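Local coordinates for glycerol-3-phosphate dehydrogenase [NAD(P)+] (Coxiella burnetii, PDB 3K96), which probably catalyses the NAD(P)H-dependent reduction of dihydroxyacetone phosphate to sn-glycerol 3-phosphate, the precursor for phospholipid synthesis, at residues Thr42-Val47 with Asp102-Val107; Val55-Tyr60 with Asp66-Glu71; Ala237-Arg242 with Gln343-Leu348. All coordinates share one frame; numbering follows the deposited sequence.

Interaction 1 of 3, residues Thr42-Val47 with Asp102-Val107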
ATOM      1  N   THR A  42      25.105  -2.977   5.814  1.00 30.36           N
ATOM      2  CA  THR A  42      25.745  -4.277   5.806  1.00 29.79           C
ATOM      3  C   THR A  42      25.119  -5.198   4.753  1.00 30.52           C
ATOM      4  O   THR A  42      25.828  -5.958   4.100  1.00 28.96           O
ATOM      5  CB  THR A  42      25.674  -4.945   7.187  1.00 30.30           C
ATOM      6  OG1 THR A  42      26.245  -4.082   8.178  1.00 29.70           O
ATOM      7  CG2 THR A  42      26.423  -6.277   7.185  1.00 29.78           C
ATOM      8  N   ALA A  43      23.794  -5.134   4.598  1.00 30.62           N
ATOM      9  CA  ALA A  43      23.096  -5.947   3.604  1.00 30.30           C
ATOM     10  C   ALA A  43      23.560  -5.558   2.188  1.00 28.81           C
ATOM     11  O   ALA A  43      23.790  -6.408   1.346  1.00 29.18           O
ATOM     12  CB  ALA A  43      21.558  -5.782   3.739  1.00 30.92           C
ATOM     13  N   LEU A  44      23.668  -4.268   1.932  1.00 28.68           N
ATOM     14  CA  LEU A  44      24.167  -3.788   0.631  1.00 28.67           C
ATOM     15  C   LEU A  44      25.610  -4.284   0.415  1.00 28.50           C
ATOM     16  O   LEU A  44      25.996  -4.674  -0.700  1.00 30.28           O
ATOM     17  CB  LEU A  44      24.104  -2.264   0.566  1.00 27.50           C
ATOM     18  CG  LEU A  44      22.722  -1.676   0.287  1.00 31.00           C
ATOM     19  CD1 LEU A  44      22.661  -0.205   0.693  1.00 29.17           C
ATOM     20  CD2 LEU A  44      22.336  -1.910  -1.178  1.00 26.89           C
ATOM     21  N   ALA A  45      26.396  -4.278   1.481  1.00 27.45           N
ATOM     22  CA  ALA A  45      27.787  -4.736   1.400  1.00 29.33           C
ATOM     23  C   ALA A  45      27.839  -6.206   1.029  1.00 30.84           C
ATOM     24  O   ALA A  45      28.735  -6.634   0.284  1.00 30.91           O
ATOM     25  CB  ALA A  45      28.534  -4.464   2.729  1.00 27.45           C
ATOM     26  N   LEU A  46      26.870  -6.987   1.531  1.00 31.51           N
ATOM     27  CA  LEU A  46      26.800  -8.407   1.213  1.00 31.12           C
ATOM     28  C   LEU A  46      26.387  -8.633  -0.215  1.00 31.27           C
ATOM     29  O   LEU A  46      26.920  -9.507  -0.883  1.00 31.31           O
ATOM     30  CB  LEU A  46      25.814  -9.152   2.128  1.00 31.73           C
ATOM     31  CG  LEU A  46      26.245  -9.379   3.562  1.00 33.87           C
ATOM     32  CD1 LEU A  46      25.094  -9.923   4.394  1.00 34.35           C
ATOM     33  CD2 LEU A  46      27.461 -10.323   3.560  1.00 33.21           C
ATOM     34  N   VAL A  47      25.387  -7.890  -0.685  1.00 30.81           N
ATOM     35  CA  VAL A  47      24.954  -8.045  -2.061  1.00 29.62           C
ATOM     36  C   VAL A  47      26.149  -7.896  -3.008  1.00 31.18           C
ATOM     37  O   VAL A  47      26.323  -8.698  -3.924  1.00 30.34           O
ATOM     38  CB  VAL A  47      23.873  -7.016  -2.430  1.00 30.05           C
ATOM     39  CG1 VAL A  47      23.688  -6.946  -3.934  1.00 25.28           C
ATOM     40  CG2 VAL A  47      22.531  -7.360  -1.701  1.00 27.35           C
ATOM     41  N   ASP A 102      34.469   5.596  -5.290  1.00 32.90           N
ATOM     42  CA  ASP A 102      33.001   5.406  -5.230  1.00 32.07           C
ATOM     43  C   ASP A 102      32.603   5.082  -3.809  1.00 31.56           C
ATOM     44  O   ASP A 102      33.058   4.091  -3.241  1.00 29.61           O
ATOM     45  CB  ASP A 102      32.533   4.304  -6.169  1.00 32.14           C
ATOM     46  CG  ASP A 102      32.566   4.729  -7.623  1.00 33.22           C
ATOM     47  OD1 ASP A 102      32.714   5.939  -7.893  1.00 33.72           O
ATOM     48  OD2 ASP A 102      32.412   3.858  -8.494  1.00 36.76           O
ATOM     49  N   ILE A 103      31.740   5.925  -3.244  1.00 31.43           N
ATOM     50  CA  ILE A 103      31.328   5.815  -1.854  1.00 30.74           C
ATOM     51  C   ILE A 103      29.808   5.745  -1.716  1.00 30.35           C
ATOM     52  O   ILE A 103      29.086   6.523  -2.336  1.00 29.38           O
ATOM     53  CB  ILE A 103      31.806   7.061  -1.097  1.00 31.11           C
ATOM     54  CG1 ILE A 103      33.299   7.312  -1.390  1.00 31.65           C
ATOM     55  CG2 ILE A 103      31.532   6.927   0.381  1.00 28.62           C
ATOM     56  CD1 ILE A 103      33.798   8.660  -0.931  1.00 32.38           C
ATOM     57  N   LEU A 104      29.343   4.823  -0.880  1.00 29.90           N
ATOM     58  CA  LEU A 104      27.911   4.613  -0.641  1.00 28.95           C
ATOM     59  C   LEU A 104      27.618   4.809   0.842  1.00 28.94           C
ATOM     60  O   LEU A 104      28.016   4.003   1.682  1.00 28.00           O
ATOM     61  CB  LEU A 104      27.514   3.215  -1.112  1.00 29.50           C
ATOM     62  CG  LEU A 104      26.100   2.726  -0.801  1.00 30.36           C
ATOM     63  CD1 LEU A 104      25.020   3.695  -1.331  1.00 26.11           C
ATOM     64  CD2 LEU A 104      25.949   1.332  -1.381  1.00 30.45           C
ATOM     65  N   ILE A 105      26.966   5.916   1.160  1.00 28.09           N
ATOM     66  CA  ILE A 105      26.675   6.272   2.533  1.00 28.79           C
ATOM     67  C   ILE A 105      25.315   5.717   2.975  1.00 29.47           C
ATOM     68  O   ILE A 105      24.311   5.964   2.330  1.00 28.19           O
ATOM     69  CB  ILE A 105      26.629   7.810   2.703  1.00 28.63           C
ATOM     70  CG1 ILE A 105      27.950   8.450   2.223  1.00 30.32           C
ATOM     71  CG2 ILE A 105      26.304   8.159   4.145  1.00 28.66           C
ATOM     72  CD1 ILE A 105      27.955   9.976   2.247  1.00 27.61           C
ATOM     73  N   VAL A 106      25.299   5.016   4.110  1.00 29.94           N
ATOM     74  CA  VAL A 106      24.080   4.414   4.626  1.00 30.80           C
ATOM     75  C   VAL A 106      23.991   4.589   6.153  1.00 31.99           C
ATOM     76  O   VAL A 106      23.763   3.641   6.878  1.00 33.90           O
ATOM     77  CB  VAL A 106      24.001   2.900   4.276  1.00 31.19           C
ATOM     78  CG1 VAL A 106      22.599   2.387   4.503  1.00 33.17           C
ATOM     79  CG2 VAL A 106      24.387   2.645   2.810  1.00 32.09           C
ATOM     80  N   VAL A 107      24.186   5.809   6.634  1.00 31.11           N
ATOM     81  CA  VAL A 107      24.066   6.097   8.050  1.00 29.36           C
ATOM     82  C   VAL A 107      22.674   6.715   8.318  1.00 29.39           C
ATOM     83  O   VAL A 107      21.962   7.094   7.390  1.00 29.28           O
ATOM     84  CB  VAL A 107      25.187   7.037   8.495  1.00 29.45           C
ATOM     85  CG1 VAL A 107      26.550   6.384   8.236  1.00 28.59           C
ATOM     86  CG2 VAL A 107      25.105   8.372   7.778  1.00 27.15           C
TER

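Interaction 2 of 3, residues Val55-Tyr60 with Asp66-Glu71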
ATOM      1  N   VAL A  55      34.710  -4.908  -1.154  1.00 33.34           N
ATOM      2  CA  VAL A  55      33.946  -3.946  -0.422  1.00 32.52           C
ATOM      3  C   VAL A  55      34.568  -3.611   0.908  1.00 32.21           C
ATOM      4  O   VAL A  55      35.019  -4.503   1.632  1.00 33.99           O
ATOM      5  CB  VAL A  55      32.509  -4.476  -0.130  1.00 32.58           C
ATOM      6  CG1 VAL A  55      31.717  -3.422   0.628  1.00 29.23           C
ATOM      7  CG2 VAL A  55      31.808  -4.867  -1.420  1.00 31.23           C
ATOM      8  N   ARG A  56      34.566  -2.325   1.242  1.00 31.62           N
ATOM      9  CA  ARG A  56      35.064  -1.851   2.520  1.00 31.64           C
ATOM     10  C   ARG A  56      33.885  -1.238   3.282  1.00 32.12           C
ATOM     11  O   ARG A  56      33.259  -0.278   2.821  1.00 31.29           O
ATOM     12  CB  ARG A  56      36.153  -0.803   2.342  1.00 31.65           C
ATOM     13  CG  ARG A  56      37.381  -1.305   1.629  1.00 32.50           C
ATOM     14  CD  ARG A  56      38.376  -0.176   1.467  1.00 36.15           C
ATOM     15  NE  ARG A  56      39.536  -0.571   0.679  1.00 37.17           N
ATOM     16  CZ  ARG A  56      40.570   0.220   0.411  1.00 37.74           C
ATOM     17  NH1 ARG A  56      40.597   1.474   0.856  1.00 36.65           N
ATOM     18  NH2 ARG A  56      41.583  -0.252  -0.308  1.00 39.92           N
ATOM     19  N   LEU A  57      33.620  -1.785   4.457  1.00 31.84           N
ATOM     20  CA  LEU A  57      32.530  -1.341   5.291  1.00 32.80           C
ATOM     21  C   LEU A  57      33.059  -0.611   6.506  1.00 33.36           C
ATOM     22  O   LEU A  57      33.790  -1.185   7.299  1.00 36.17           O
ATOM     23  CB  LEU A  57      31.724  -2.566   5.740  1.00 31.78           C
ATOM     24  CG  LEU A  57      30.477  -2.309   6.579  1.00 33.32           C
ATOM     25  CD1 LEU A  57      29.473  -1.484   5.781  1.00 30.80           C
ATOM     26  CD2 LEU A  57      29.875  -3.646   7.026  1.00 32.63           C
ATOM     27  N   TRP A  58      32.664   0.638   6.670  1.00 34.42           N
ATOM     28  CA  TRP A  58      33.105   1.470   7.790  1.00 35.36           C
ATOM     29  C   TRP A  58      31.972   1.765   8.761  1.00 37.47           C
ATOM     30  O   TRP A  58      30.818   1.964   8.367  1.00 36.11           O
ATOM     31  CB  TRP A  58      33.639   2.793   7.255  1.00 35.36           C
ATOM     32  CG  TRP A  58      34.027   3.831   8.292  1.00 34.29           C
ATOM     33  CD1 TRP A  58      35.222   3.919   8.963  1.00 39.06           C
ATOM     34  CD2 TRP A  58      33.251   4.963   8.716  1.00 35.23           C
ATOM     35  NE1 TRP A  58      35.221   5.011   9.799  1.00 37.72           N
ATOM     36  CE2 TRP A  58      34.026   5.673   9.665  1.00 36.60           C
ATOM     37  CE3 TRP A  58      31.966   5.444   8.395  1.00 36.24           C
ATOM     38  CZ2 TRP A  58      33.565   6.831  10.295  1.00 36.23           C
ATOM     39  CZ3 TRP A  58      31.510   6.600   9.010  1.00 38.33           C
ATOM     40  CH2 TRP A  58      32.311   7.282   9.958  1.00 39.70           C
ATOM     41  N   SER A  59      32.328   1.789  10.035  1.00 39.43           N
ATOM     42  CA  SER A  59      31.409   2.118  11.088  1.00 41.90           C
ATOM     43  C   SER A  59      32.072   3.131  11.986  1.00 44.44           C
ATOM     44  O   SER A  59      33.269   3.010  12.275  1.00 44.33           O
ATOM     45  CB  SER A  59      31.085   0.874  11.916  1.00 42.05           C
ATOM     46  OG  SER A  59      30.248   1.214  13.009  1.00 41.85           O
ATOM     47  N   TYR A  60      31.302   4.112  12.450  1.00 47.84           N
ATOM     48  CA  TYR A  60      31.828   5.120  13.380  1.00 51.22           C
ATOM     49  C   TYR A  60      31.844   4.646  14.854  1.00 53.02           C
ATOM     50  O   TYR A  60      32.482   5.283  15.698  1.00 54.28           O
ATOM     51  CB  TYR A  60      31.103   6.465  13.233  1.00 51.99           C
ATOM     52  CG  TYR A  60      29.584   6.417  13.228  1.00 54.69           C
ATOM     53  CD1 TYR A  60      28.867   6.421  14.409  1.00 56.82           C
ATOM     54  CD2 TYR A  60      28.876   6.419  12.024  1.00 55.97           C
ATOM     55  CE1 TYR A  60      27.486   6.399  14.402  1.00 59.42           C
ATOM     56  CE2 TYR A  60      27.500   6.391  12.003  1.00 58.48           C
ATOM     57  CZ  TYR A  60      26.804   6.385  13.193  1.00 59.88           C
ATOM     58  OH  TYR A  60      25.427   6.363  13.184  1.00 60.58           O
ATOM     59  N   ASP A  66      35.968  -3.704  15.668  1.00 41.84           N
ATOM     60  CA  ASP A  66      36.725  -4.780  16.337  1.00 42.86           C
ATOM     61  C   ASP A  66      35.909  -6.086  16.341  1.00 42.72           C
ATOM     62  O   ASP A  66      36.425  -7.172  16.021  1.00 42.06           O
ATOM     63  CB  ASP A  66      37.078  -4.356  17.767  1.00 43.01           C
ATOM     64  CG  ASP A  66      38.131  -3.273  17.801  1.00 45.51           C
ATOM     65  OD1 ASP A  66      39.016  -3.290  16.909  1.00 49.11           O
ATOM     66  OD2 ASP A  66      38.098  -2.420  18.716  1.00 49.54           O
ATOM     67  N   GLU A  67      34.626  -5.961  16.679  1.00 42.32           N
ATOM     68  CA  GLU A  67      33.712  -7.095  16.685  1.00 42.51           C
ATOM     69  C   GLU A  67      33.638  -7.749  15.311  1.00 42.23           C
ATOM     70  O   GLU A  67      33.770  -8.960  15.201  1.00 42.63           O
ATOM     71  CB  GLU A  67      32.317  -6.647  17.118  1.00 42.94           C
ATOM     72  CG  GLU A  67      32.254  -6.190  18.557  1.00 46.19           C
ATOM     73  CD  GLU A  67      30.931  -5.535  18.907  1.00 49.96           C
ATOM     74  OE1 GLU A  67      29.956  -5.675  18.127  1.00 52.86           O
ATOM     75  OE2 GLU A  67      30.870  -4.871  19.965  1.00 47.82           O
ATOM     76  N   MET A  68      33.433  -6.947  14.266  1.00 41.23           N
ATOM     77  CA  MET A  68      33.364  -7.483  12.904  1.00 40.74           C
ATOM     78  C   MET A  68      34.690  -8.089  12.414  1.00 40.51           C
ATOM     79  O   MET A  68      34.696  -9.118  11.742  1.00 39.78           O
ATOM     80  CB  MET A  68      32.869  -6.398  11.933  1.00 39.75           C
ATOM     81  CG  MET A  68      31.414  -6.017  12.184  1.00 41.20           C
ATOM     82  SD  MET A  68      30.697  -4.837  11.023  1.00 37.18           S
ATOM     83  CE  MET A  68      31.423  -3.296  11.608  1.00 39.15           C
ATOM     84  N   GLN A  69      35.805  -7.443  12.725  1.00 41.58           N
ATOM     85  CA  GLN A  69      37.116  -7.961  12.302  1.00 42.24           C
ATOM     86  C   GLN A  69      37.378  -9.307  12.963  1.00 42.58           C
ATOM     87  O   GLN A  69      37.767 -10.258  12.298  1.00 42.55           O
ATOM     88  CB  GLN A  69      38.232  -6.954  12.602  1.00 42.78           C
ATOM     89  CG  GLN A  69      38.158  -5.704  11.720  1.00 43.04           C
ATOM     90  CD  GLN A  69      39.307  -4.731  11.947  1.00 45.95           C
ATOM     91  OE1 GLN A  69      40.011  -4.815  12.944  1.00 48.14           O
ATOM     92  NE2 GLN A  69      39.500  -3.801  11.008  1.00 43.48           N
ATOM     93  N   ALA A  70      37.088  -9.401  14.258  1.00 43.41           N
ATOM     94  CA  ALA A  70      37.281 -10.641  14.992  1.00 43.63           C
ATOM     95  C   ALA A  70      36.326 -11.740  14.538  1.00 44.27           C
ATOM     96  O   ALA A  70      36.743 -12.864  14.314  1.00 45.39           O
ATOM     97  CB  ALA A  70      37.106 -10.405  16.489  1.00 42.34           C
ATOM     98  N   GLU A  71      35.053 -11.408  14.352  1.00 44.40           N
ATOM     99  CA  GLU A  71      34.034 -12.432  14.058  1.00 43.71           C
ATOM    100  C   GLU A  71      33.675 -12.717  12.601  1.00 42.51           C
ATOM    101  O   GLU A  71      33.167 -13.786  12.296  1.00 43.17           O
ATOM    102  CB  GLU A  71      32.786 -12.055  14.827  1.00 44.56           C
ATOM    103  CG  GLU A  71      33.072 -11.950  16.305  1.00 46.87           C
ATOM    104  CD  GLU A  71      31.991 -11.245  17.057  1.00 51.76           C
ATOM    105  OE1 GLU A  71      30.989 -10.836  16.438  1.00 54.88           O
ATOM    106  OE2 GLU A  71      32.153 -11.079  18.280  1.00 57.68           O
TER

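Interaction 3 of 3, residues Ala237-Arg242 with Gln343-Leu348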
ATOM      1  N   ALA A 237      -5.455   1.681   5.984  1.00 25.71           N
ATOM      2  CA  ALA A 237      -5.393   1.888   4.536  1.00 25.43           C
ATOM      3  C   ALA A 237      -5.775   3.318   4.191  1.00 26.66           C
ATOM      4  O   ALA A 237      -5.172   3.937   3.326  1.00 27.36           O
ATOM      5  CB  ALA A 237      -6.309   0.885   3.793  1.00 25.22           C
ATOM      6  N   ALA A 238      -6.780   3.847   4.878  1.00 27.06           N
ATOM      7  CA  ALA A 238      -7.207   5.226   4.659  1.00 27.00           C
ATOM      8  C   ALA A 238      -6.057   6.203   5.017  1.00 27.06           C
ATOM      9  O   ALA A 238      -5.836   7.197   4.328  1.00 27.45           O
ATOM     10  CB  ALA A 238      -8.449   5.531   5.480  1.00 24.51           C
ATOM     11  N   LEU A 239      -5.351   5.932   6.107  1.00 27.51           N
ATOM     12  CA  LEU A 239      -4.208   6.762   6.518  1.00 28.17           C
ATOM     13  C   LEU A 239      -3.028   6.627   5.544  1.00 28.53           C
ATOM     14  O   LEU A 239      -2.330   7.604   5.277  1.00 28.97           O
ATOM     15  CB  LEU A 239      -3.750   6.418   7.940  1.00 28.61           C
ATOM     16  CG  LEU A 239      -4.761   6.790   9.053  1.00 30.96           C
ATOM     17  CD1 LEU A 239      -4.378   6.209  10.419  1.00 28.27           C
ATOM     18  CD2 LEU A 239      -4.888   8.283   9.133  1.00 27.53           C
ATOM     19  N   ILE A 240      -2.801   5.436   5.009  1.00 28.54           N
ATOM     20  CA  ILE A 240      -1.732   5.275   4.003  1.00 28.94           C
ATOM     21  C   ILE A 240      -2.095   6.117   2.762  1.00 29.82           C
ATOM     22  O   ILE A 240      -1.263   6.836   2.195  1.00 28.18           O
ATOM     23  CB  ILE A 240      -1.520   3.787   3.643  1.00 28.94           C
ATOM     24  CG1 ILE A 240      -0.868   3.057   4.830  1.00 29.13           C
ATOM     25  CG2 ILE A 240      -0.649   3.658   2.404  1.00 29.55           C
ATOM     26  CD1 ILE A 240      -0.769   1.471   4.683  1.00 24.19           C
ATOM     27  N   THR A 241      -3.367   6.065   2.373  1.00 30.22           N
ATOM     28  CA  THR A 241      -3.824   6.818   1.235  1.00 29.17           C
ATOM     29  C   THR A 241      -3.606   8.314   1.491  1.00 29.47           C
ATOM     30  O   THR A 241      -3.101   9.024   0.625  1.00 27.61           O
ATOM     31  CB  THR A 241      -5.293   6.517   0.933  1.00 29.02           C
ATOM     32  OG1 THR A 241      -5.449   5.117   0.662  1.00 27.86           O
ATOM     33  CG2 THR A 241      -5.770   7.317  -0.251  1.00 29.84           C
ATOM     34  N   ARG A 242      -3.980   8.801   2.671  1.00 29.98           N
ATOM     35  CA  ARG A 242      -3.775  10.224   2.982  1.00 31.18           C
ATOM     36  C   ARG A 242      -2.302  10.553   3.059  1.00 30.67           C
ATOM     37  O   ARG A 242      -1.879  11.637   2.690  1.00 30.40           O
ATOM     38  CB  ARG A 242      -4.424  10.634   4.295  1.00 31.60           C
ATOM     39  CG  ARG A 242      -5.926  10.651   4.260  1.00 40.94           C
ATOM     40  CD  ARG A 242      -6.427  11.631   5.302  1.00 51.82           C
ATOM     41  NE  ARG A 242      -5.965  12.991   4.981  1.00 58.57           N
ATOM     42  CZ  ARG A 242      -6.145  14.050   5.766  1.00 64.97           C
ATOM     43  NH1 ARG A 242      -5.678  15.236   5.384  1.00 66.40           N
ATOM     44  NH2 ARG A 242      -6.782  13.927   6.939  1.00 65.69           N
ATOM     45  N   GLN A 343      -7.266  11.029  20.254  1.00 31.32           N
ATOM     46  CA  GLN A 343      -7.838  12.249  19.726  1.00 33.06           C
ATOM     47  C   GLN A 343      -7.144  12.630  18.417  1.00 32.23           C
ATOM     48  O   GLN A 343      -7.798  13.039  17.464  1.00 33.47           O
ATOM     49  CB  GLN A 343      -7.707  13.389  20.732  1.00 33.38           C
ATOM     50  CG  GLN A 343      -8.066  14.747  20.144  1.00 36.86           C
ATOM     51  CD  GLN A 343      -7.636  15.895  21.032  1.00 37.87           C
ATOM     52  OE1 GLN A 343      -7.352  15.707  22.212  1.00 40.84           O
ATOM     53  NE2 GLN A 343      -7.570  17.087  20.462  1.00 39.12           N
ATOM     54  N   ALA A 344      -5.821  12.482  18.367  1.00 30.37           N
ATOM     55  CA  ALA A 344      -5.059  12.858  17.170  1.00 30.10           C
ATOM     56  C   ALA A 344      -5.477  12.075  15.910  1.00 29.96           C
ATOM     57  O   ALA A 344      -5.644  12.647  14.827  1.00 28.55           O
ATOM     58  CB  ALA A 344      -3.537  12.703  17.415  1.00 27.15           C
ATOM     59  N   VAL A 345      -5.626  10.770  16.049  1.00 31.23           N
ATOM     60  CA  VAL A 345      -5.973   9.955  14.896  1.00 32.53           C
ATOM     61  C   VAL A 345      -7.418  10.186  14.518  1.00 35.33           C
ATOM     62  O   VAL A 345      -7.766  10.133  13.330  1.00 33.85           O
ATOM     63  CB  VAL A 345      -5.671   8.475  15.107  1.00 32.75           C
ATOM     64  CG1 VAL A 345      -6.134   7.661  13.898  1.00 33.12           C
ATOM     65  CG2 VAL A 345      -4.139   8.261  15.352  1.00 28.27           C
ATOM     66  N   GLN A 346      -8.279  10.431  15.504  0.50 36.56           N
ATOM     67  CA  GLN A 346      -9.691  10.681  15.194  0.50 37.81           C
ATOM     68  C   GLN A 346      -9.877  12.039  14.502  0.50 38.75           C
ATOM     69  O   GLN A 346     -10.828  12.221  13.737  0.50 38.39           O
ATOM     70  CB  GLN A 346     -10.588  10.511  16.425  0.50 38.03           C
ATOM     71  CG  GLN A 346     -10.732   9.044  16.843  0.50 38.59           C
ATOM     72  CD  GLN A 346     -11.690   8.834  17.996  0.50 39.71           C
ATOM     73  OE1 GLN A 346     -11.957   7.703  18.386  0.50 38.84           O
ATOM     74  NE2 GLN A 346     -12.217   9.922  18.543  0.50 38.47           N
ATOM     75  N   GLU A 347      -8.994  12.999  14.783  1.00 39.17           N
ATOM     76  CA  GLU A 347      -9.034  14.281  14.062  1.00 40.53           C
ATOM     77  C   GLU A 347      -8.590  14.039  12.613  1.00 40.17           C
ATOM     78  O   GLU A 347      -9.140  14.628  11.701  1.00 41.50           O
ATOM     79  CB  GLU A 347      -8.148  15.355  14.718  1.00 40.26           C
ATOM     80  CG  GLU A 347      -8.702  15.899  16.038  1.00 42.78           C
ATOM     81  CD  GLU A 347      -7.723  16.826  16.781  1.00 45.72           C
ATOM     82  OE1 GLU A 347      -6.641  17.154  16.243  1.00 46.56           O
ATOM     83  OE2 GLU A 347      -8.038  17.218  17.924  1.00 48.24           O
ATOM     84  N   LEU A 348      -7.604  13.173  12.405  1.00 40.01           N
ATOM     85  CA  LEU A 348      -7.133  12.874  11.042  1.00 40.86           C
ATOM     86  C   LEU A 348      -8.175  12.133  10.208  1.00 43.15           C
ATOM     87  O   LEU A 348      -8.382  12.458   9.035  1.00 43.71           O
ATOM     88  CB  LEU A 348      -5.858  12.033  11.061  1.00 39.77           C
ATOM     89  CG  LEU A 348      -4.576  12.740  11.487  1.00 38.80           C
ATOM     90  CD1 LEU A 348      -3.427  11.743  11.529  1.00 32.63           C
ATOM     91  CD2 LEU A 348      -4.296  13.891  10.524  1.00 33.10           C
TER

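Interaction 1 of 3, residues Thr42-Val47 with Asp102-Val107
Leu44 sets one methyl, CD1, against both Leu104 and Val106, two residues whose side chains project from the same side of 102-107. Leu44 CD1 lies 3.9 Å from Val106 CG2 and 4.2 Å from Leu104 CD2, so a single methyl carries both contacts. The leucine side chains of Leu44 and Leu104 cross at about a right angle, while Val106 meets Leu44 at a slant. In Leu44 the CG stands opposite the carbonyl carbon (chi1 -79°), which sends the branch out from the helix toward the strand. Leu104 has its CG trans to the backbone N (chi1 173°), and its CD2 reaches the near side of Leu44.

This is the helix-on-sheet packing of a Rossmann fold: helix 39-49 follows strand 32-35 through a glycine-rich turn that fits the GxGxxG pattern of Gly36, Gly38 and Gly41, and strand 102-105 runs parallel beside that strand. Trp40, a predicted NADPH-binding residue, lies against the side chain of Val106, which places the contact beside the probable cofactor site. Leu104 also packs on Ile34 and Ala130 of the two flanking strands, and Ile103 and Ile105 project to the other side of the sheet, onto helix 109-119.

Interaction 2 of 3, residues Val55-Tyr60 with Asp66-Glu71
Leu57 on the strand and Ser59 just past its end both meet one side chain of the following helix, that of Met68. Along 55-60, Val55 and Arg56 come first and do not reach 66-71.

Leu57 is the first to touch. Its CG is trans to the backbone N (chi1 -177°), which carries the branch out toward the helix. Leu57 CD2 comes to 4.3 Å from Met68 SD, in plain apolar packing against the sulfur. The backbones stay well apart, with 9.8 Å between Leu57 CA and Met68 CA, so strand and helix meet through side chains alone. Trp58, next along the strand, turns its side chain away from the helix. At Ser59 the chain faces the helix again, and Ser59 CB lies 4.2 Å from Met68 CE. Met68 is bent at its last torsion (chi3 -77°), and this fold of the chain swings the methyl round to Ser59 while the sulfur remains beside Leu57. Only the CB of the serine is used in this way: its hydroxyl OG is engaged by His64 ND1 and by Glu61 N, within the turn and first residues that lead into the helix, so the polar end of Ser59 ties the strand exit to the start of the helix that carries Met68.

The pair forms the first half of a beta-alpha-beta unit, strand 55-58, helix 62-71 and strand 87-90, within the Rossmann-type domain. Strand 55-58 lies between strands 32-35 and 87-90, all parallel; Leu57 also rests on Thr42 of helix 39-49, on Ile34 and on Leu87, and Met68 touches Ala89 of strand 87-90.

Interaction 3 of 3, residues Ala237-Arg242 with Gln343-Leu348
Val345 and Leu348, one turn apart on helix 341-349, receive Leu239 of helix 233-253 in a helix-helix crossing of the all-helical C-terminal part of the enzyme. The two short axes pass 11.8 Å apart at 68°, so the contact is made mainly by long side chains. On another side of helix 233-253, Ala237 and Thr241 pack on Gly268 of the second subunit.

Along 343-348, Gln343 faces outward and forms a bond within its own helix: Gln343 NE2 donates to Glu347 OE2 over a short 2.6 Å, on the syn side of the carboxylate but tilted from its plane. Val345 is the first to cross to the other helix, with Val345 CG1 4.2 Å from Leu239 CD1, and the two side chains meet at about a right angle. The same valine also packs on Ile225, Leu229 and Leu231. The end of Glu347 leads away from 237-242.

Leu348 closes the contact twice over. Leu348 CB lies 4.3 Å from Leu239 CD2, so the fork of Leu239 has one methyl on each of the two residues. Leu348 also rests on Leu327 and Gln330 of helix 326-336. Its backbone carbonyl meets Arg242, whose chain bends at chi3 (63°) and brings the edge of its guanidinium to the oxygen: Arg242 NH2 gives a weak hydrogen bond to Leu348 O, 3.0 Å long and angled at 130°.

Overall arrangement
Interactions 1 and 2 belong to one Rossmann-type domain and share its sheet. Along the chain, interaction 2 is nested inside the loop closed by interaction 1; their centres are 12 Å apart, and they touch, for instance where Ala45 O lies 3.9 Å from Val55 CG2. Helix 39-49 and strand 55-58 follow each other, and the two contacts lie side by side on one face of the sheet in the probable nucleotide-binding half. Interaction 3 comes later, in the helical C-terminal part on the opposite side of the chain's centre, its centre about 35 Å from that of interaction 1 and 42 Å from that of interaction 2. It lies far from the predicted substrate and cofactor residues, and residues of its segments reach the second subunit.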